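Local structure of vesicular integral-membrane protein VIP36 (2DUR) at residues A[8-12]-A[26-30]; A[39-45]-A[215-221]; A[174-179]-A[191-197]. The protein acts as a calcium-dependent intracellular lectin of the early secretory pathway, binding high-mannose glycans and helping to transport and sort the glycoproteins that carry them. All coordinates share one frame; numbering follows the deposited sequence.

Contact 1: A[8-12]-A[26-30]; sequences REHSL and LWDFQ
Leu12 lies across one face of the Trp27 indole. Its CD1 sits 3.8 Å from the centroid of the five-membered ring, 17° off the ring normal, which makes a CH-pi contact, while CB rests nearer the rim, 3.6 Å from Trp27 CE2. With CG anti to the backbone N (chi1 172°), the leucine swings CD1 over the pyrrole part of the indole and on toward Phe29, whose CE2 it meets at the ring edge. The indole edge is used as well: Trp27 NE1 donates to Ser11 O at 2.8 Å in a nearly straight bond (171°). The oxygen lies in the ring plane, but the nitrogen stands well above the plane of the Ser11 carbonyl. Nearby, Leu26 CD1 approaches Arg8 NH1 to 3.4 Å, and Leu26 CD2 packs on Glu9 CA. Outside the pair, Leu12 also touches Ile220 and Met223 of strand 217-227, and its backbone is hydrogen-bonded to that of Met223, so the N-terminal segment runs between an edge strand of one sheet and a strand of the other. The indole is engaged at one face and its N-H edge together, which should limit how far the ring can tilt, and this buried residue's N-H has a backbone acceptor.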
ATOM      1  N   ARG A   8      -2.645  13.319  11.663  1.00 23.55           N
ATOM      2  CA  ARG A   8      -2.831  12.188  12.581  1.00 24.43           C
ATOM      3  C   ARG A   8      -4.042  11.323  12.239  1.00 23.78           C
ATOM      4  O   ARG A   8      -4.025  10.099  12.471  1.00 24.63           O
ATOM      5  CB  ARG A   8      -2.881  12.674  14.039  1.00 24.35           C
ATOM      6  CG  ARG A   8      -3.010  11.560  15.103  1.00 25.13           C
ATOM      7  CD  ARG A   8      -1.813  10.652  15.139  1.00 27.07           C
ATOM      8  NE  ARG A   8      -2.014   9.537  16.065  1.00 28.61           N
ATOM      9  CZ  ARG A   8      -2.600   8.383  15.746  1.00 29.20           C
ATOM     10  NH1 ARG A   8      -3.067   8.179  14.514  1.00 24.48           N
ATOM     11  NH2 ARG A   8      -2.728   7.426  16.666  1.00 28.43           N
ATOM     12  N   GLU A   9      -5.060  11.937  11.650  1.00 23.76           N
ATOM     13  CA  GLU A   9      -6.319  11.261  11.358  1.00 23.82           C
ATOM     14  C   GLU A   9      -6.166  10.245  10.207  1.00 23.11           C
ATOM     15  O   GLU A   9      -7.004   9.353  10.037  1.00 23.98           O
ATOM     16  CB  GLU A   9      -7.440  12.258  11.062  1.00 24.57           C
ATOM     17  CG  GLU A   9      -7.306  13.044   9.765  1.00 26.18           C
ATOM     18  CD  GLU A   9      -6.466  14.319   9.871  1.00 28.41           C
ATOM     19  OE1 GLU A   9      -5.481  14.387  10.648  1.00 29.71           O
ATOM     20  OE2 GLU A   9      -6.796  15.266   9.126  1.00 31.85           O
ATOM     21  N   HIS A  10      -5.098  10.407   9.434  1.00 21.82           N
ATOM     22  CA  HIS A  10      -4.782   9.491   8.326  1.00 21.58           C
ATOM     23  C   HIS A  10      -3.590   8.603   8.647  1.00 21.58           C
ATOM     24  O   HIS A  10      -3.000   7.952   7.751  1.00 21.18           O
ATOM     25  CB  HIS A  10      -4.551  10.279   7.021  1.00 21.42           C
ATOM     26  CG  HIS A  10      -5.744  11.064   6.564  1.00 21.56           C
ATOM     27  ND1 HIS A  10      -7.000  10.512   6.454  1.00 22.14           N
ATOM     28  CD2 HIS A  10      -5.864  12.361   6.179  1.00 23.23           C
ATOM     29  CE1 HIS A  10      -7.845  11.430   6.017  1.00 22.60           C
ATOM     30  NE2 HIS A  10      -7.180  12.561   5.839  1.00 23.10           N
ATOM     31  N   SER A  11      -3.231   8.537   9.931  1.00 20.95           N
ATOM     32  CA  SER A  11      -2.071   7.775  10.348  1.00 20.16           C
ATOM     33  C   SER A  11      -2.460   6.691  11.339  1.00 20.74           C
ATOM     34  O   SER A  11      -3.463   6.816  12.026  1.00 20.91           O
ATOM     35  CB  SER A  11      -1.021   8.692  11.007  1.00 20.33           C
ATOM     36  OG  SER A  11      -0.603   9.730  10.114  1.00 19.84           O
ATOM     37  N   LEU A  12      -1.634   5.659  11.401  1.00 21.25           N
ATOM     38  CA  LEU A  12      -1.805   4.533  12.310  1.00 22.58           C
ATOM     39  C   LEU A  12      -0.538   4.513  13.140  1.00 22.81           C
ATOM     40  O   LEU A  12       0.550   4.243  12.640  1.00 22.55           O
ATOM     41  CB  LEU A  12      -1.947   3.226  11.510  1.00 21.69           C
ATOM     42  CG  LEU A  12      -1.940   1.922  12.333  1.00 22.29           C
ATOM     43  CD1 LEU A  12      -3.363   1.587  12.818  1.00 21.93           C
ATOM     44  CD2 LEU A  12      -1.299   0.757  11.566  1.00 22.68           C
ATOM     45  N   LEU A  26      -9.279   5.261  14.685  1.00 23.98           N
ATOM     46  CA  LEU A  26      -9.131   5.933  13.391  1.00 23.11           C
ATOM     47  C   LEU A  26      -9.132   4.952  12.208  1.00 22.81           C
ATOM     48  O   LEU A  26      -9.155   5.381  11.046  1.00 21.62           O
ATOM     49  CB  LEU A  26      -7.850   6.777  13.380  1.00 22.92           C
ATOM     50  CG  LEU A  26      -7.845   8.012  14.316  1.00 22.97           C
ATOM     51  CD1 LEU A  26      -6.414   8.482  14.543  1.00 25.16           C
ATOM     52  CD2 LEU A  26      -8.757   9.130  13.786  1.00 24.37           C
ATOM     53  N   TRP A  27      -9.099   3.654  12.512  1.00 22.31           N
ATOM     54  CA  TRP A  27      -9.041   2.599  11.492  1.00 22.11           C
ATOM     55  C   TRP A  27      -9.988   1.475  11.858  1.00 22.48           C
ATOM     56  O   TRP A  27     -10.198   1.220  13.057  1.00 22.74           O
ATOM     57  CB  TRP A  27      -7.635   2.011  11.434  1.00 22.06           C
ATOM     58  CG  TRP A  27      -6.564   3.021  11.072  1.00 23.35           C
ATOM     59  CD1 TRP A  27      -6.012   3.971  11.902  1.00 23.62           C
ATOM     60  CD2 TRP A  27      -5.931   3.194   9.790  1.00 23.00           C
ATOM     61  NE1 TRP A  27      -5.081   4.713  11.217  1.00 24.08           N
ATOM     62  CE2 TRP A  27      -5.013   4.268   9.920  1.00 23.58           C
ATOM     63  CE3 TRP A  27      -6.056   2.550   8.541  1.00 22.97           C
ATOM     64  CZ2 TRP A  27      -4.228   4.725   8.847  1.00 22.94           C
ATOM     65  CZ3 TRP A  27      -5.254   2.997   7.473  1.00 22.42           C
ATOM     66  CH2 TRP A  27      -4.350   4.073   7.643  1.00 23.53           C
ATOM     67  N   ASP A  28     -10.553   0.832  10.837  1.00 21.48           N
ATOM     68  CA  ASP A  28     -11.316  -0.410  10.984  1.00 20.65           C
ATOM     69  C   ASP A  28     -10.350  -1.569  10.742  1.00 20.16           C
ATOM     70  O   ASP A  28      -9.524  -1.519   9.822  1.00 20.08           O
ATOM     71  CB  ASP A  28     -12.446  -0.482   9.967  1.00 20.70           C
ATOM     72  CG  ASP A  28     -13.570   0.493  10.258  1.00 24.17           C
ATOM     73  OD1 ASP A  28     -14.087   0.459  11.378  1.00 24.30           O
ATOM     74  OD2 ASP A  28     -13.954   1.264   9.370  1.00 23.76           O
ATOM     75  N   PHE A  29     -10.453  -2.601  11.571  1.00 19.22           N
ATOM     76  CA  PHE A  29      -9.579  -3.765  11.511  1.00 19.26           C
ATOM     77  C   PHE A  29     -10.428  -4.934  11.012  1.00 18.93           C
ATOM     78  O   PHE A  29     -11.430  -5.277  11.623  1.00 19.52           O
ATOM     79  CB  PHE A  29      -8.974  -4.030  12.898  1.00 20.11           C
ATOM     80  CG  PHE A  29      -8.206  -2.844  13.429  1.00 19.99           C
ATOM     81  CD1 PHE A  29      -8.839  -1.894  14.221  1.00 23.13           C
ATOM     82  CD2 PHE A  29      -6.880  -2.653  13.059  1.00 22.57           C
ATOM     83  CE1 PHE A  29      -8.135  -0.776  14.673  1.00 22.55           C
ATOM     84  CE2 PHE A  29      -6.164  -1.551  13.508  1.00 23.14           C
ATOM     85  CZ  PHE A  29      -6.814  -0.607  14.314  1.00 22.20           C
ATOM     86  N   GLN A  30     -10.047  -5.500   9.865  1.00 18.04           N
ATOM     87  CA  GLN A  30     -10.943  -6.419   9.124  1.00 16.69           C
ATOM     88  C   GLN A  30     -10.245  -7.738   8.818  1.00 15.95           C
ATOM     89  O   GLN A  30      -9.020  -7.816   8.698  1.00 17.03           O
ATOM     90  CB  GLN A  30     -11.441  -5.760   7.809  1.00 16.04           C
ATOM     91  CG  GLN A  30     -12.439  -6.612   6.998  1.00 16.40           C
ATOM     92  CD  GLN A  30     -11.752  -7.694   6.170  1.00 17.97           C
ATOM     93  OE1 GLN A  30     -10.593  -7.546   5.787  1.00 19.29           O
ATOM     94  NE2 GLN A  30     -12.473  -8.785   5.888  1.00 17.68           N
TER

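Contact 2: A[39-45]-A[215-221]; sequences YVRLTPD and SDNHDII
Arg41 runs alongside Asp219, and its CB and CG already lie against the carboxylate, CG coming within 3.2 Å of Asp219 OD1. CD is about equally far, 3.6 Å, from Asp219 OD1 and Asn217 OD1. The chain bends here (chi3 -71°) and turns the guanidinium side-on to the acid, the planes 13° apart: NE donates to Asp219 OD1 at 2.7 Å and NH2 to Asp219 OD2 at 3.0 Å, both close to straight and each using a syn lone pair. Asn217 OD1 stands over one guanidinium face, 3.4 Å from Arg41 CZ, without a hydrogen bond, while Tyr39 OH lies over the opposite face; the Tyr39 ring stacks on the Asp219 carboxylate. Asn217 ND2 is hydrogen-bonded to His73 O and Asp219 OD2 to His73 NE2. Val40 and Ile220, a hydrogen-bonded pair, join strand 40-43 antiparallel to strand 217-227 in one sheet of the lectin sandwich; Val40, Leu42 and His218 pack on strands 49-55 and 204-211 of the other. Thr43 OG1 shares a 2.8 Å hydrogen bond with His218 ND1 at the ring edge. The two-pronged, nearly coplanar salt bridge should fix the rotation of the guanidinium and probably helps keep Asp219 ionised.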
ATOM      1  N   TYR A  39       2.373  -3.815  17.129  1.00 26.55           N
ATOM      2  CA  TYR A  39       2.166  -3.938  15.688  1.00 25.06           C
ATOM      3  C   TYR A  39       0.742  -4.344  15.384  1.00 23.89           C
ATOM      4  O   TYR A  39       0.054  -4.902  16.235  1.00 23.51           O
ATOM      5  CB  TYR A  39       3.133  -4.956  15.043  1.00 25.58           C
ATOM      6  CG  TYR A  39       3.128  -6.349  15.651  1.00 27.42           C
ATOM      7  CD1 TYR A  39       2.110  -7.268  15.351  1.00 26.60           C
ATOM      8  CD2 TYR A  39       4.138  -6.750  16.534  1.00 26.87           C
ATOM      9  CE1 TYR A  39       2.101  -8.550  15.907  1.00 28.73           C
ATOM     10  CE2 TYR A  39       4.132  -8.029  17.098  1.00 27.81           C
ATOM     11  CZ  TYR A  39       3.119  -8.919  16.786  1.00 28.04           C
ATOM     12  OH  TYR A  39       3.115 -10.180  17.349  1.00 30.11           O
ATOM     13  N   VAL A  40       0.318  -4.038  14.164  1.00 21.54           N
ATOM     14  CA  VAL A  40      -0.909  -4.597  13.605  1.00 20.71           C
ATOM     15  C   VAL A  40      -0.464  -5.756  12.714  1.00 20.26           C
ATOM     16  O   VAL A  40       0.436  -5.597  11.887  1.00 20.99           O
ATOM     17  CB  VAL A  40      -1.661  -3.525  12.807  1.00 20.21           C
ATOM     18  CG1 VAL A  40      -2.839  -4.148  12.024  1.00 19.91           C
ATOM     19  CG2 VAL A  40      -2.157  -2.438  13.751  1.00 21.21           C
ATOM     20  N   ARG A  41      -1.028  -6.948  12.907  1.00 18.69           N
ATOM     21  CA  ARG A  41      -0.606  -8.072  12.100  1.00 17.70           C
ATOM     22  C   ARG A  41      -1.754  -8.408  11.178  1.00 17.01           C
ATOM     23  O   ARG A  41      -2.779  -8.887  11.641  1.00 18.30           O
ATOM     24  CB  ARG A  41      -0.266  -9.286  12.981  1.00 18.09           C
ATOM     25  CG  ARG A  41       0.081 -10.548  12.194  1.00 17.77           C
ATOM     26  CD  ARG A  41       0.863 -11.544  13.056  1.00 19.55           C
ATOM     27  NE  ARG A  41       2.204 -11.005  13.273  1.00 21.69           N
ATOM     28  CZ  ARG A  41       3.094 -11.487  14.137  1.00 24.28           C
ATOM     29  NH1 ARG A  41       2.799 -12.544  14.894  1.00 25.12           N
ATOM     30  NH2 ARG A  41       4.291 -10.897  14.248  1.00 22.93           N
ATOM     31  N   LEU A  42      -1.572  -8.141   9.880  1.00 15.71           N
ATOM     32  CA  LEU A  42      -2.626  -8.374   8.900  1.00 15.47           C
ATOM     33  C   LEU A  42      -2.907  -9.864   8.710  1.00 15.93           C
ATOM     34  O   LEU A  42      -4.078 -10.262   8.587  1.00 17.24           O
ATOM     35  CB  LEU A  42      -2.251  -7.731   7.563  1.00 16.42           C
ATOM     36  CG  LEU A  42      -2.035  -6.208   7.621  1.00 16.00           C
ATOM     37  CD1 LEU A  42      -1.461  -5.732   6.275  1.00 16.67           C
ATOM     38  CD2 LEU A  42      -3.317  -5.505   7.924  1.00 18.15           C
ATOM     39  N   THR A  43      -1.853 -10.664   8.620  1.00 15.79           N
ATOM     40  CA  THR A  43      -1.988 -12.133   8.628  1.00 17.35           C
ATOM     41  C   THR A  43      -0.909 -12.732   9.517  1.00 17.93           C
ATOM     42  O   THR A  43       0.202 -12.212   9.554  1.00 16.79           O
ATOM     43  CB  THR A  43      -1.845 -12.769   7.227  1.00 17.99           C
ATOM     44  OG1 THR A  43      -0.482 -12.695   6.774  1.00 16.93           O
ATOM     45  CG2 THR A  43      -2.809 -12.137   6.203  1.00 16.95           C
ATOM     46  N   PRO A  44      -1.229 -13.859  10.190  1.00 18.45           N
ATOM     47  CA  PRO A  44      -0.172 -14.638  10.789  1.00 18.79           C
ATOM     48  C   PRO A  44       0.476 -15.500   9.711  1.00 19.43           C
ATOM     49  O   PRO A  44       0.026 -15.517   8.541  1.00 18.69           O
ATOM     50  CB  PRO A  44      -0.927 -15.540  11.749  1.00 19.16           C
ATOM     51  CG  PRO A  44      -2.249 -15.791  11.043  1.00 19.43           C
ATOM     52  CD  PRO A  44      -2.545 -14.521  10.316  1.00 17.81           C
ATOM     53  N   ASP A  45       1.511 -16.240  10.111  1.00 19.60           N
ATOM     54  CA  ASP A  45       2.240 -17.142   9.241  1.00 20.35           C
ATOM     55  C   ASP A  45       1.453 -18.451   9.153  1.00 20.53           C
ATOM     56  O   ASP A  45       1.939 -19.529   9.516  1.00 20.90           O
ATOM     57  CB  ASP A  45       3.675 -17.345   9.796  1.00 20.99           C
ATOM     58  CG  ASP A  45       4.622 -18.016   8.833  1.00 22.73           C
ATOM     59  OD1 ASP A  45       4.252 -18.332   7.677  1.00 22.45           O
ATOM     60  OD2 ASP A  45       5.805 -18.236   9.247  1.00 25.42           O
ATOM     61  N   SER A 215       2.586 -18.860   3.270  1.00 17.28           N
ATOM     62  CA  SER A 215       2.228 -17.867   4.247  1.00 16.97           C
ATOM     63  C   SER A 215       3.458 -17.067   4.703  1.00 16.88           C
ATOM     64  O   SER A 215       4.589 -17.347   4.290  1.00 17.74           O
ATOM     65  CB  SER A 215       1.523 -18.519   5.440  1.00 17.94           C
ATOM     66  OG  SER A 215       2.425 -19.355   6.146  1.00 19.47           O
ATOM     67  N   ASP A 216       3.173 -16.063   5.515  1.00 16.65           N
ATOM     68  CA  ASP A 216       4.165 -15.188   6.168  1.00 17.12           C
ATOM     69  C   ASP A 216       3.401 -14.323   7.154  1.00 17.26           C
ATOM     70  O   ASP A 216       2.193 -14.063   7.014  1.00 16.83           O
ATOM     71  CB  ASP A 216       4.837 -14.215   5.173  1.00 17.89           C
ATOM     72  CG  ASP A 216       6.218 -14.628   4.743  1.00 19.43           C
ATOM     73  OD1 ASP A 216       6.940 -15.377   5.462  1.00 20.89           O
ATOM     74  OD2 ASP A 216       6.626 -14.150   3.658  1.00 21.23           O
ATOM     75  N   ASN A 217       4.101 -13.824   8.160  1.00 16.83           N
ATOM     76  CA  ASN A 217       3.539 -12.747   8.942  1.00 16.67           C
ATOM     77  C   ASN A 217       3.648 -11.482   8.112  1.00 17.23           C
ATOM     78  O   ASN A 217       4.710 -11.210   7.567  1.00 17.97           O
ATOM     79  CB  ASN A 217       4.356 -12.518  10.211  1.00 17.67           C
ATOM     80  CG  ASN A 217       4.296 -13.697  11.158  1.00 18.56           C
ATOM     81  OD1 ASN A 217       3.250 -13.954  11.771  1.00 19.58           O
ATOM     82  ND2 ASN A 217       5.424 -14.411  11.291  1.00 21.69           N
ATOM     83  N   HIS A 218       2.544 -10.753   8.006  1.00 16.27           N
ATOM     84  CA  HIS A 218       2.525  -9.442   7.331  1.00 16.79           C
ATOM     85  C   HIS A 218       2.100  -8.405   8.356  1.00 17.01           C
ATOM     86  O   HIS A 218       0.934  -8.288   8.676  1.00 17.01           O
ATOM     87  CB  HIS A 218       1.545  -9.480   6.125  1.00 16.32           C
ATOM     88  CG  HIS A 218       1.938 -10.461   5.067  1.00 17.80           C
ATOM     89  ND1 HIS A 218       1.320 -11.691   4.918  1.00 16.78           N
ATOM     90  CD2 HIS A 218       2.844 -10.378   4.067  1.00 17.32           C
ATOM     91  CE1 HIS A 218       1.881 -12.342   3.913  1.00 17.09           C
ATOM     92  NE2 HIS A 218       2.802 -11.563   3.373  1.00 18.54           N
ATOM     93  N   ASP A 219       3.081  -7.653   8.894  1.00 16.69           N
ATOM     94  CA  ASP A 219       2.803  -6.676   9.950  1.00 17.10           C
ATOM     95  C   ASP A 219       2.908  -5.225   9.463  1.00 17.17           C
ATOM     96  O   ASP A 219       3.760  -4.905   8.640  1.00 18.49           O
ATOM     97  CB  ASP A 219       3.793  -6.813  11.115  1.00 17.41           C
ATOM     98  CG  ASP A 219       3.761  -8.180  11.771  1.00 19.54           C
ATOM     99  OD1 ASP A 219       2.747  -8.886  11.616  1.00 18.53           O
ATOM    100  OD2 ASP A 219       4.744  -8.529  12.462  1.00 21.51           O
ATOM    101  N   ILE A 220       2.043  -4.368   9.995  1.00 17.86           N
ATOM    102  CA  ILE A 220       2.154  -2.905   9.814  1.00 18.81           C
ATOM    103  C   ILE A 220       2.417  -2.323  11.193  1.00 19.44           C
ATOM    104  O   ILE A 220       1.578  -2.450  12.075  1.00 20.11           O
ATOM    105  CB  ILE A 220       0.852  -2.282   9.247  1.00 18.65           C
ATOM    106  CG1 ILE A 220       0.468  -2.937   7.912  1.00 20.22           C
ATOM    107  CG2 ILE A 220       0.994  -0.742   9.072  1.00 19.65           C
ATOM    108  CD1 ILE A 220       1.466  -2.726   6.759  1.00 19.62           C
ATOM    109  N   ILE A 221       3.586  -1.700  11.378  1.00 19.40           N
ATOM    110  CA  ILE A 221       3.896  -1.067  12.674  1.00 19.77           C
ATOM    111  C   ILE A 221       3.309   0.339  12.725  1.00 19.70           C
ATOM    112  O   ILE A 221       2.677   0.734  13.707  1.00 20.52           O
ATOM    113  CB  ILE A 221       5.398  -1.045  12.970  1.00 19.67           C
ATOM    114  CG1 ILE A 221       5.949  -2.458  13.193  1.00 22.52           C
ATOM    115  CG2 ILE A 221       5.688  -0.170  14.229  1.00 20.47           C
ATOM    116  CD1 ILE A 221       6.235  -3.279  11.920  1.00 23.57           C
TER
HETATM  117  O   HOH W   1       2.223 -16.126  12.939  1.00 30.30           O

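Contact 3: A[174-179]-A[191-197]; sequences GRLTVM and CIDITGV
Asp193 receives Arg175 and Thr177 from the neighbouring strand. Arg175 NE donates to Asp193 OD1 and Arg175 NH2 to Asp193 OD2, both at 2.8 Å, a side-on salt bridge on syn lone pairs with the two planes 18° apart. Thr177 OG1 donates to the same OD1, also at 2.8 Å, but from above the carboxylate plane, so two donors grip that oxygen from different directions. The arginine reaches its partner by staying extended from CG to NE, and Thr195 CG2 packs against its CG. On the other face of the sheet the pairs are apolar: Leu176 CB meets Ile194 CG1, and Val178 CG2 lies 3.9 Å from Ile192 CD1. Val197 CG2 adds to the cover of Leu176.

These side chains are set by the backbone ladder, in which Leu176 with Ile194 and Val178 with Ile192 are antiparallel hydrogen-bonded pairs. Toward one end, Gly174 O accepts from Val197 N at 3.0 Å. At the other, Val178 O takes both Cys191 N and Ile192 N. Further out, Cys191 is disulfide-bonded to Cys154, and Leu176, Val178 and Ile192 all touch Val131 of strand 128-135 in the opposing sheet. The arrangement is a beta hairpin with a classic beta bulge at Cys191 and Ile192, its apolar face turned into the core of the beta sandwich of L-type lectins.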
ATOM      1  N   GLY A 174       0.661  14.808 -10.041  1.00 18.26           N
ATOM      2  CA  GLY A 174       0.736  13.731 -11.019  1.00 17.75           C
ATOM      3  C   GLY A 174       1.940  12.837 -10.925  1.00 17.49           C
ATOM      4  O   GLY A 174       2.030  11.849 -11.643  1.00 17.58           O
ATOM      5  N   ARG A 175       2.899  13.193 -10.050  1.00 16.13           N
ATOM      6  CA  ARG A 175       4.093  12.408  -9.877  1.00 15.54           C
ATOM      7  C   ARG A 175       3.888  11.438  -8.724  1.00 15.47           C
ATOM      8  O   ARG A 175       3.548  11.844  -7.616  1.00 16.05           O
ATOM      9  CB  ARG A 175       5.325  13.312  -9.626  1.00 15.43           C
ATOM     10  CG  ARG A 175       6.641  12.574  -9.559  1.00 16.28           C
ATOM     11  CD  ARG A 175       7.739  13.574  -9.179  1.00 17.37           C
ATOM     12  NE  ARG A 175       9.038  12.912  -9.041  1.00 16.41           N
ATOM     13  CZ  ARG A 175      10.178  13.575  -8.759  1.00 18.58           C
ATOM     14  NH1 ARG A 175      10.160  14.897  -8.572  1.00 18.74           N
ATOM     15  NH2 ARG A 175      11.320  12.915  -8.639  1.00 18.66           N
ATOM     16  N   LEU A 176       4.113  10.165  -9.017  1.00 15.63           N
ATOM     17  CA  LEU A 176       3.978   9.089  -8.032  1.00 16.19           C
ATOM     18  C   LEU A 176       5.355   8.492  -7.812  1.00 16.15           C
ATOM     19  O   LEU A 176       5.976   7.968  -8.735  1.00 15.60           O
ATOM     20  CB  LEU A 176       3.008   8.019  -8.567  1.00 15.62           C
ATOM     21  CG  LEU A 176       2.827   6.796  -7.646  1.00 17.12           C
ATOM     22  CD1 LEU A 176       2.231   7.185  -6.304  1.00 18.62           C
ATOM     23  CD2 LEU A 176       1.981   5.714  -8.336  1.00 18.50           C
ATOM     24  N   THR A 177       5.841   8.570  -6.577  1.00 16.47           N
ATOM     25  CA  THR A 177       7.183   8.073  -6.266  1.00 16.22           C
ATOM     26  C   THR A 177       7.069   7.056  -5.139  1.00 16.31           C
ATOM     27  O   THR A 177       6.407   7.300  -4.128  1.00 17.69           O
ATOM     28  CB  THR A 177       8.143   9.238  -5.832  1.00 16.57           C
ATOM     29  OG1 THR A 177       8.058  10.319  -6.772  1.00 18.62           O
ATOM     30  CG2 THR A 177       9.558   8.750  -5.723  1.00 17.11           C
ATOM     31  N   VAL A 178       7.711   5.917  -5.328  1.00 16.64           N
ATOM     32  CA  VAL A 178       7.800   4.915  -4.265  1.00 17.16           C
ATOM     33  C   VAL A 178       9.271   4.703  -3.963  1.00 17.67           C
ATOM     34  O   VAL A 178      10.058   4.452  -4.880  1.00 16.85           O
ATOM     35  CB  VAL A 178       7.158   3.566  -4.709  1.00 16.86           C
ATOM     36  CG1 VAL A 178       7.223   2.551  -3.576  1.00 17.56           C
ATOM     37  CG2 VAL A 178       5.715   3.794  -5.163  1.00 17.91           C
ATOM     38  N   MET A 179       9.640   4.827  -2.683  1.00 18.13           N
ATOM     39  CA  MET A 179      11.024   4.645  -2.237  1.00 19.65           C
ATOM     40  C   MET A 179      11.068   3.618  -1.111  1.00 18.00           C
ATOM     41  O   MET A 179      10.072   3.400  -0.440  1.00 18.15           O
ATOM     42  CB  MET A 179      11.598   5.979  -1.763  1.00 19.00           C
ATOM     43  CG  MET A 179      11.447   7.063  -2.805  1.00 21.77           C
ATOM     44  SD  MET A 179      12.035   8.682  -2.273  1.00 29.61           S
ATOM     45  CE  MET A 179      10.785   9.125  -1.063  1.00 32.74           C
ATOM     46  N   CYS A 191      12.510   3.381  -6.054  1.00 19.77           N
ATOM     47  CA  CYS A 191      11.948   2.140  -6.557  1.00 19.39           C
ATOM     48  C   CYS A 191      11.160   2.459  -7.837  1.00 18.33           C
ATOM     49  O   CYS A 191      11.455   1.933  -8.911  1.00 18.81           O
ATOM     50  CB  CYS A 191      11.083   1.473  -5.485  1.00 20.20           C
ATOM     51  SG  CYS A 191      10.210   0.003  -6.065  1.00 23.42           S
ATOM     52  N   ILE A 192      10.213   3.375  -7.694  1.00 18.02           N
ATOM     53  CA  ILE A 192       9.332   3.801  -8.775  1.00 17.62           C
ATOM     54  C   ILE A 192       9.305   5.327  -8.772  1.00 17.40           C
ATOM     55  O   ILE A 192       9.252   5.960  -7.705  1.00 17.47           O
ATOM     56  CB  ILE A 192       7.902   3.270  -8.525  1.00 17.78           C
ATOM     57  CG1 ILE A 192       7.883   1.744  -8.591  1.00 18.65           C
ATOM     58  CG2 ILE A 192       6.883   3.956  -9.476  1.00 18.32           C
ATOM     59  CD1 ILE A 192       6.663   1.159  -7.816  1.00 19.96           C
ATOM     60  N   ASP A 193       9.360   5.926  -9.959  1.00 16.69           N
ATOM     61  CA  ASP A 193       9.167   7.363 -10.069  1.00 16.16           C
ATOM     62  C   ASP A 193       8.568   7.639 -11.441  1.00 16.57           C
ATOM     63  O   ASP A 193       9.255   7.592 -12.471  1.00 17.36           O
ATOM     64  CB  ASP A 193      10.504   8.106  -9.887  1.00 16.61           C
ATOM     65  CG  ASP A 193      10.350   9.579  -9.541  1.00 19.39           C
ATOM     66  OD1 ASP A 193       9.248  10.092  -9.259  1.00 19.12           O
ATOM     67  OD2 ASP A 193      11.427  10.235  -9.510  1.00 22.40           O
ATOM     68  N   ILE A 194       7.272   7.901 -11.436  1.00 16.47           N
ATOM     69  CA  ILE A 194       6.528   8.082 -12.686  1.00 16.78           C
ATOM     70  C   ILE A 194       5.643   9.312 -12.619  1.00 16.16           C
ATOM     71  O   ILE A 194       5.336   9.810 -11.535  1.00 17.12           O
ATOM     72  CB  ILE A 194       5.662   6.843 -13.030  1.00 15.80           C
ATOM     73  CG1 ILE A 194       4.629   6.580 -11.942  1.00 16.72           C
ATOM     74  CG2 ILE A 194       6.561   5.601 -13.246  1.00 17.85           C
ATOM     75  CD1 ILE A 194       3.645   5.447 -12.261  1.00 19.02           C
ATOM     76  N   THR A 195       5.219   9.795 -13.790  1.00 16.06           N
ATOM     77  CA  THR A 195       4.391  10.985 -13.840  1.00 15.63           C
ATOM     78  C   THR A 195       3.149  10.678 -14.690  1.00 16.36           C
ATOM     79  O   THR A 195       3.056   9.611 -15.292  1.00 17.15           O
ATOM     80  CB  THR A 195       5.154  12.184 -14.460  1.00 15.83           C
ATOM     81  OG1 THR A 195       5.675  11.795 -15.740  1.00 18.64           O
ATOM     82  CG2 THR A 195       6.310  12.614 -13.517  1.00 17.16           C
ATOM     83  N   GLY A 196       2.227  11.629 -14.702  1.00 16.57           N
ATOM     84  CA  GLY A 196       0.992  11.513 -15.485  1.00 16.47           C
ATOM     85  C   GLY A 196      -0.051  10.687 -14.779  1.00 17.02           C
ATOM     86  O   GLY A 196      -1.004  10.234 -15.406  1.00 18.14           O
ATOM     87  N   VAL A 197       0.119  10.482 -13.479  1.00 16.38           N
ATOM     88  CA  VAL A 197      -0.838   9.695 -12.698  1.00 16.43           C
ATOM     89  C   VAL A 197      -1.954  10.607 -12.179  1.00 17.03           C
ATOM     90  O   VAL A 197      -1.684  11.555 -11.448  1.00 17.82           O
ATOM     91  CB  VAL A 197      -0.134   8.966 -11.543  1.00 14.90           C
ATOM     92  CG1 VAL A 197      -1.148   8.312 -10.612  1.00 16.56           C
ATOM     93  CG2 VAL A 197       0.892   7.953 -12.075  1.00 16.14           C
TER

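Contacts 1 and 2 adjoin, their centres about 16 Å apart: Leu12 CD2 reaches Ile220 CG2 at 3.7 Å, and Phe29 CE2 meets Val40 CG2 at 4.1 Å, joining the two sheets of the sandwich through one apolar patch. Contact 3 stands across the centre of the chain, its nearest atoms about 15 Å from contact 1 and about 13 Å from contact 2, although contacts 2 and 3 belong to the same sheet. Contact 2 comes nearest the glycan: the Ser215 side chain is about 7 Å from a bound mannose, and that of His218 about 10 Å from the calcium ion. Contact 1 lies away from the lectin site.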